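Local coordinates for hypothetical protein yiiM (Escherichia coli, PDB 1O65) that is of uncertain function but, as a MOSC-domain family member, may bind molybdenum and act as an oxidoreductase on nitrogenous compounds, at residues A[177-189]-A[202-214]. Sequence-based numbering, arbitrary orientation.
Sequences RVSDVTVQEAAAI and RLLSAAGLSKSWT
R202 reaches across to E185 and holds one carboxylate oxygen twice: R202 NH1 lies 2.6 Å from E185 OE1 and R202 NH2 2.8 Å. Both bonds are bent, the second to 131°. OE1 sits in the guanidinium plane, and the carboxylate is turned only 21° from it. V181 CB lies over one guanidinium face. D180 adds a long salt bridge, with OD1 3.8 Å from R202 NH2. Water 2 accepts from R202 NE and donates weakly to D180 OD2.

A186 CB meets L203 CD1 at 3.7 Å, and V181 CG1 meets A206 CB at 3.4 Å. I189 CG2 packs on L203 CD2. The W213 ring edge faces A186 O. Water 1 links V178 O to A207 N.

E185 CG stands anti to the carbonyl carbon (chi1 -65°), and the extended chain beyond carries the carboxylate to R202. In a capping box, T182 OG1 accepts from E185 N, and E185 OE2 accepts from T182 N. S179 OG, bonded also to M112 O, accepts from V181 N in an ST turn.

The contact joins helices 183-191, 197-204 and 211-223 of the YiiM-like three-helix region. E185 is capping-box partner of T182 and salt-bridge partner of R202, which probably restrains its carboxylate.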
loop_
_atom_site.group_PDB
_atom_site.type_symbol
_atom_site.label_atom_id
_atom_site.label_comp_id
_atom_site.label_asym_id
_atom_site.label_seq_id
_atom_site.Cartn_x
_atom_site.Cartn_y
_atom_site.Cartn_z
ATOM N N ARG A 177 7.701 0.193 -15.342
ATOM C CA ARG A 177 6.269 -0.034 -15.329
ATOM C C ARG A 177 6.077 -1.403 -15.995
ATOM O O ARG A 177 6.309 -1.460 -17.194
ATOM C CB ARG A 177 5.409 0.994 -16.037
ATOM C CG ARG A 177 3.934 0.496 -16.069
ATOM C CD ARG A 177 2.995 1.616 -15.710
ATOM N NE ARG A 177 3.309 2.340 -14.515
ATOM C CZ ARG A 177 2.909 3.581 -14.259
ATOM N NH1 ARG A 177 2.174 4.176 -15.179
ATOM N NH2 ARG A 177 3.216 4.189 -13.125
ATOM N N VAL A 178 5.688 -2.437 -15.224
ATOM C CA VAL A 178 5.719 -3.769 -15.864
ATOM C C VAL A 178 4.427 -4.541 -15.806
ATOM O O VAL A 178 4.426 -5.775 -15.932
ATOM C CB VAL A 178 6.880 -4.601 -15.290
ATOM C CG1 VAL A 178 8.241 -4.035 -15.734
ATOM C CG2 VAL A 178 6.820 -4.663 -13.778
ATOM N N SER A 179 3.321 -3.850 -15.573
ATOM C CA SER A 179 1.998 -4.442 -15.594
ATOM C C SER A 179 1.007 -3.360 -16.048
ATOM O O SER A 179 1.342 -2.186 -16.050
ATOM C CB SER A 179 1.595 -4.951 -14.217
ATOM O OG SER A 179 0.758 -4.045 -13.517
ATOM N N ASP A 180 -0.215 -3.742 -16.380
ATOM C CA ASP A 180 -1.233 -2.762 -16.732
ATOM C C ASP A 180 -2.376 -2.853 -15.729
ATOM O O ASP A 180 -3.532 -2.634 -16.059
ATOM C CB ASP A 180 -1.749 -2.868 -18.160
ATOM C CG ASP A 180 -2.540 -4.142 -18.341
ATOM O OD1 ASP A 180 -2.332 -5.039 -17.488
ATOM O OD2 ASP A 180 -3.357 -4.193 -19.297
ATOM N N VAL A 181 -2.053 -3.296 -14.500
ATOM C CA VAL A 181 -3.107 -3.291 -13.483
ATOM C C VAL A 181 -2.707 -2.312 -12.394
ATOM O O VAL A 181 -1.684 -2.474 -11.745
ATOM C CB VAL A 181 -3.589 -4.632 -12.975
ATOM C CG1 VAL A 181 -2.569 -5.735 -13.039
ATOM C CG2 VAL A 181 -4.175 -4.533 -11.547
ATOM N N THR A 182 -3.495 -1.269 -12.227
ATOM C CA THR A 182 -3.272 -0.261 -11.208
ATOM C C THR A 182 -3.681 -0.844 -9.842
ATOM O O THR A 182 -4.470 -1.788 -9.775
ATOM C CB THR A 182 -4.166 0.973 -11.430
ATOM O OG1 THR A 182 -5.545 0.578 -11.337
ATOM C CG2 THR A 182 -3.953 1.598 -12.813
ATOM N N VAL A 183 -3.234 -0.182 -8.800
ATOM C CA VAL A 183 -3.589 -0.476 -7.426
ATOM C C VAL A 183 -5.099 -0.382 -7.258
ATOM O O VAL A 183 -5.765 -1.232 -6.654
ATOM C CB VAL A 183 -2.847 0.485 -6.463
ATOM C CG1 VAL A 183 -3.304 0.319 -5.034
ATOM C CG2 VAL A 183 -1.331 0.184 -6.532
ATOM N N GLN A 184 -5.717 0.609 -7.901
ATOM C CA GLN A 184 -7.156 0.815 -7.848
ATOM C C GLN A 184 -7.865 -0.414 -8.404
ATOM O O GLN A 184 -8.776 -0.925 -7.762
ATOM C CB GLN A 184 -7.572 2.075 -8.608
ATOM C CG GLN A 184 -9.087 2.271 -8.699
ATOM C CD GLN A 184 -9.401 3.561 -9.466
ATOM O OE1 GLN A 184 -9.068 3.716 -10.639
ATOM N NE2 GLN A 184 -10.040 4.507 -8.794
ATOM N N GLU A 185 -7.427 -0.871 -9.570
ATOM C CA GLU A 185 -7.990 -2.074 -10.167
ATOM C C GLU A 185 -7.803 -3.289 -9.253
ATOM O O GLU A 185 -8.746 -4.034 -9.028
ATOM C CB GLU A 185 -7.370 -2.366 -11.520
ATOM C CG GLU A 185 -7.640 -1.345 -12.617
ATOM C CD GLU A 185 -6.800 -1.664 -13.858
ATOM O OE1 GLU A 185 -7.161 -2.690 -14.499
ATOM O OE2 GLU A 185 -5.821 -0.937 -14.127
ATOM N N ALA A 186 -6.606 -3.518 -8.718
ATOM C CA ALA A 186 -6.389 -4.661 -7.856
ATOM C C ALA A 186 -7.333 -4.571 -6.646
ATOM O O ALA A 186 -7.965 -5.559 -6.296
ATOM C CB ALA A 186 -4.955 -4.782 -7.405
ATOM N N ALA A 187 -7.401 -3.368 -6.044
ATOM C CA ALA A 187 -8.283 -3.171 -4.929
ATOM C C ALA A 187 -9.719 -3.496 -5.347
ATOM O O ALA A 187 -10.324 -4.297 -4.621
ATOM C CB ALA A 187 -8.204 -1.777 -4.310
ATOM N N ALA A 188 -10.187 -3.061 -6.492
ATOM C CA ALA A 188 -11.538 -3.298 -6.957
ATOM C C ALA A 188 -11.817 -4.769 -7.253
ATOM O O ALA A 188 -12.902 -5.322 -7.030
ATOM C CB ALA A 188 -11.821 -2.469 -8.239
ATOM N N ILE A 189 -10.860 -5.416 -7.875
ATOM C CA ILE A 189 -10.948 -6.833 -8.173
ATOM C C ILE A 189 -11.045 -7.626 -6.866
ATOM O O ILE A 189 -11.711 -8.661 -6.792
ATOM C CB ILE A 189 -9.695 -7.325 -8.948
ATOM C CG1 ILE A 189 -9.658 -6.702 -10.343
ATOM C CG2 ILE A 189 -9.699 -8.843 -8.983
ATOM C CD1 ILE A 189 -8.413 -6.953 -11.165
ATOM N N ARG A 202 -6.318 -12.162 -14.470
ATOM C CA ARG A 202 -5.624 -10.919 -14.801
ATOM C C ARG A 202 -4.812 -10.399 -13.625
ATOM O O ARG A 202 -3.635 -10.071 -13.795
ATOM C CB ARG A 202 -6.649 -9.940 -15.354
ATOM C CG ARG A 202 -6.388 -8.477 -15.117
ATOM C CD ARG A 202 -7.311 -7.677 -16.082
ATOM N NE ARG A 202 -6.578 -6.501 -16.507
ATOM C CZ ARG A 202 -6.647 -5.326 -15.923
ATOM N NH1 ARG A 202 -7.476 -5.234 -14.875
ATOM N NH2 ARG A 202 -5.930 -4.310 -16.428
ATOM N N LEU A 203 -5.347 -10.386 -12.406
ATOM C CA LEU A 203 -4.616 -9.902 -11.247
ATOM C C LEU A 203 -3.433 -10.801 -10.938
ATOM O O LEU A 203 -2.325 -10.323 -10.635
ATOM C CB LEU A 203 -5.481 -9.691 -10.008
ATOM C CG LEU A 203 -4.749 -9.209 -8.738
ATOM C CD1 LEU A 203 -3.958 -7.932 -8.973
ATOM C CD2 LEU A 203 -5.762 -8.955 -7.616
ATOM N N LEU A 204 -3.579 -12.098 -11.088
ATOM C CA LEU A 204 -2.510 -13.060 -10.828
ATOM C C LEU A 204 -1.372 -12.909 -11.833
ATOM O O LEU A 204 -0.282 -13.405 -11.543
ATOM C CB LEU A 204 -3.001 -14.498 -10.839
ATOM C CG LEU A 204 -3.840 -15.013 -9.669
ATOM C CD1 LEU A 204 -4.612 -16.257 -10.087
ATOM C CD2 LEU A 204 -2.971 -15.346 -8.439
ATOM N N SER A 205 -1.556 -12.211 -12.945
ATOM C CA SER A 205 -0.571 -11.994 -13.981
ATOM C C SER A 205 0.289 -10.754 -13.746
ATOM O O SER A 205 1.304 -10.547 -14.410
ATOM C CB SER A 205 -1.285 -11.835 -15.359
ATOM O OG SER A 205 -1.955 -13.090 -15.636
ATOM N N ALA A 206 -0.152 -9.865 -12.884
ATOM C CA ALA A 206 0.594 -8.657 -12.588
ATOM C C ALA A 206 1.898 -9.000 -11.879
ATOM O O ALA A 206 1.932 -9.609 -10.794
ATOM C CB ALA A 206 -0.222 -7.736 -11.687
ATOM N N ALA A 207 2.977 -8.526 -12.484
ATOM C CA ALA A 207 4.299 -8.707 -11.913
ATOM C C ALA A 207 4.330 -8.189 -10.462
ATOM O O ALA A 207 3.534 -7.324 -10.105
ATOM C CB ALA A 207 5.288 -7.903 -12.765
ATOM N N GLY A 208 5.185 -8.781 -9.625
ATOM C CA GLY A 208 5.417 -8.353 -8.271
ATOM C C GLY A 208 4.390 -8.624 -7.198
ATOM O O GLY A 208 4.529 -8.179 -6.049
ATOM N N LEU A 209 3.284 -9.274 -7.519
ATOM C CA LEU A 209 2.198 -9.540 -6.628
ATOM C C LEU A 209 2.662 -10.283 -5.372
ATOM O O LEU A 209 3.419 -11.251 -5.453
ATOM C CB LEU A 209 1.086 -10.335 -7.345
ATOM C CG LEU A 209 -0.232 -10.405 -6.554
ATOM C CD1 LEU A 209 -0.807 -8.999 -6.357
ATOM C CD2 LEU A 209 -1.244 -11.311 -7.200
ATOM N N SER A 210 2.217 -9.790 -4.211
ATOM C CA SER A 210 2.616 -10.462 -2.968
ATOM C C SER A 210 2.083 -11.898 -2.946
ATOM O O SER A 210 0.984 -12.169 -3.461
ATOM C CB SER A 210 2.083 -9.702 -1.754
ATOM O OG SER A 210 0.670 -9.821 -1.739
ATOM N N LYS A 211 2.804 -12.769 -2.261
ATOM C CA LYS A 211 2.450 -14.188 -2.170
ATOM C C LYS A 211 1.062 -14.359 -1.576
ATOM O O LYS A 211 0.248 -15.149 -2.080
ATOM C CB LYS A 211 3.467 -14.992 -1.373
ATOM C CG LYS A 211 4.839 -15.094 -2.028
ATOM C CD LYS A 211 5.696 -16.059 -1.207
ATOM C CE LYS A 211 6.979 -16.426 -1.919
ATOM N NZ LYS A 211 7.526 -15.303 -2.757
ATOM N N SER A 212 0.764 -13.553 -0.579
ATOM C CA SER A 212 -0.553 -13.626 0.059
ATOM C C SER A 212 -1.651 -13.204 -0.918
ATOM O O SER A 212 -2.727 -13.792 -0.925
ATOM C CB SER A 212 -0.554 -12.780 1.325
ATOM O OG SER A 212 -0.737 -11.431 0.995
ATOM N N TRP A 213 -1.435 -12.202 -1.768
ATOM C CA TRP A 213 -2.501 -11.858 -2.729
ATOM C C TRP A 213 -2.601 -12.938 -3.797
ATOM O O TRP A 213 -3.703 -13.234 -4.258
ATOM C CB TRP A 213 -2.304 -10.449 -3.288
ATOM C CG TRP A 213 -2.947 -9.408 -2.420
ATOM C CD1 TRP A 213 -2.696 -9.196 -1.095
ATOM C CD2 TRP A 213 -3.977 -8.484 -2.795
ATOM N NE1 TRP A 213 -3.494 -8.180 -0.637
ATOM C CE2 TRP A 213 -4.290 -7.727 -1.645
ATOM C CE3 TRP A 213 -4.665 -8.233 -3.979
ATOM C CZ2 TRP A 213 -5.248 -6.717 -1.642
ATOM C CZ3 TRP A 213 -5.619 -7.221 -3.986
ATOM C CH2 TRP A 213 -5.907 -6.475 -2.831
ATOM N N THR A 214 -1.484 -13.550 -4.192
ATOM C CA THR A 214 -1.502 -14.649 -5.156
ATOM C C THR A 214 -2.342 -15.810 -4.624
ATOM O O THR A 214 -3.195 -16.394 -5.293
ATOM C CB THR A 214 -0.062 -15.140 -5.418
ATOM O OG1 THR A 214 0.666 -14.061 -6.052
ATOM C CG2 THR A 214 -0.063 -16.368 -6.306
HETATM O O HOH W 1 2.864 -7.762 -15.180
HETATM O O HOH W 2 -4.705 -6.324 -18.142
#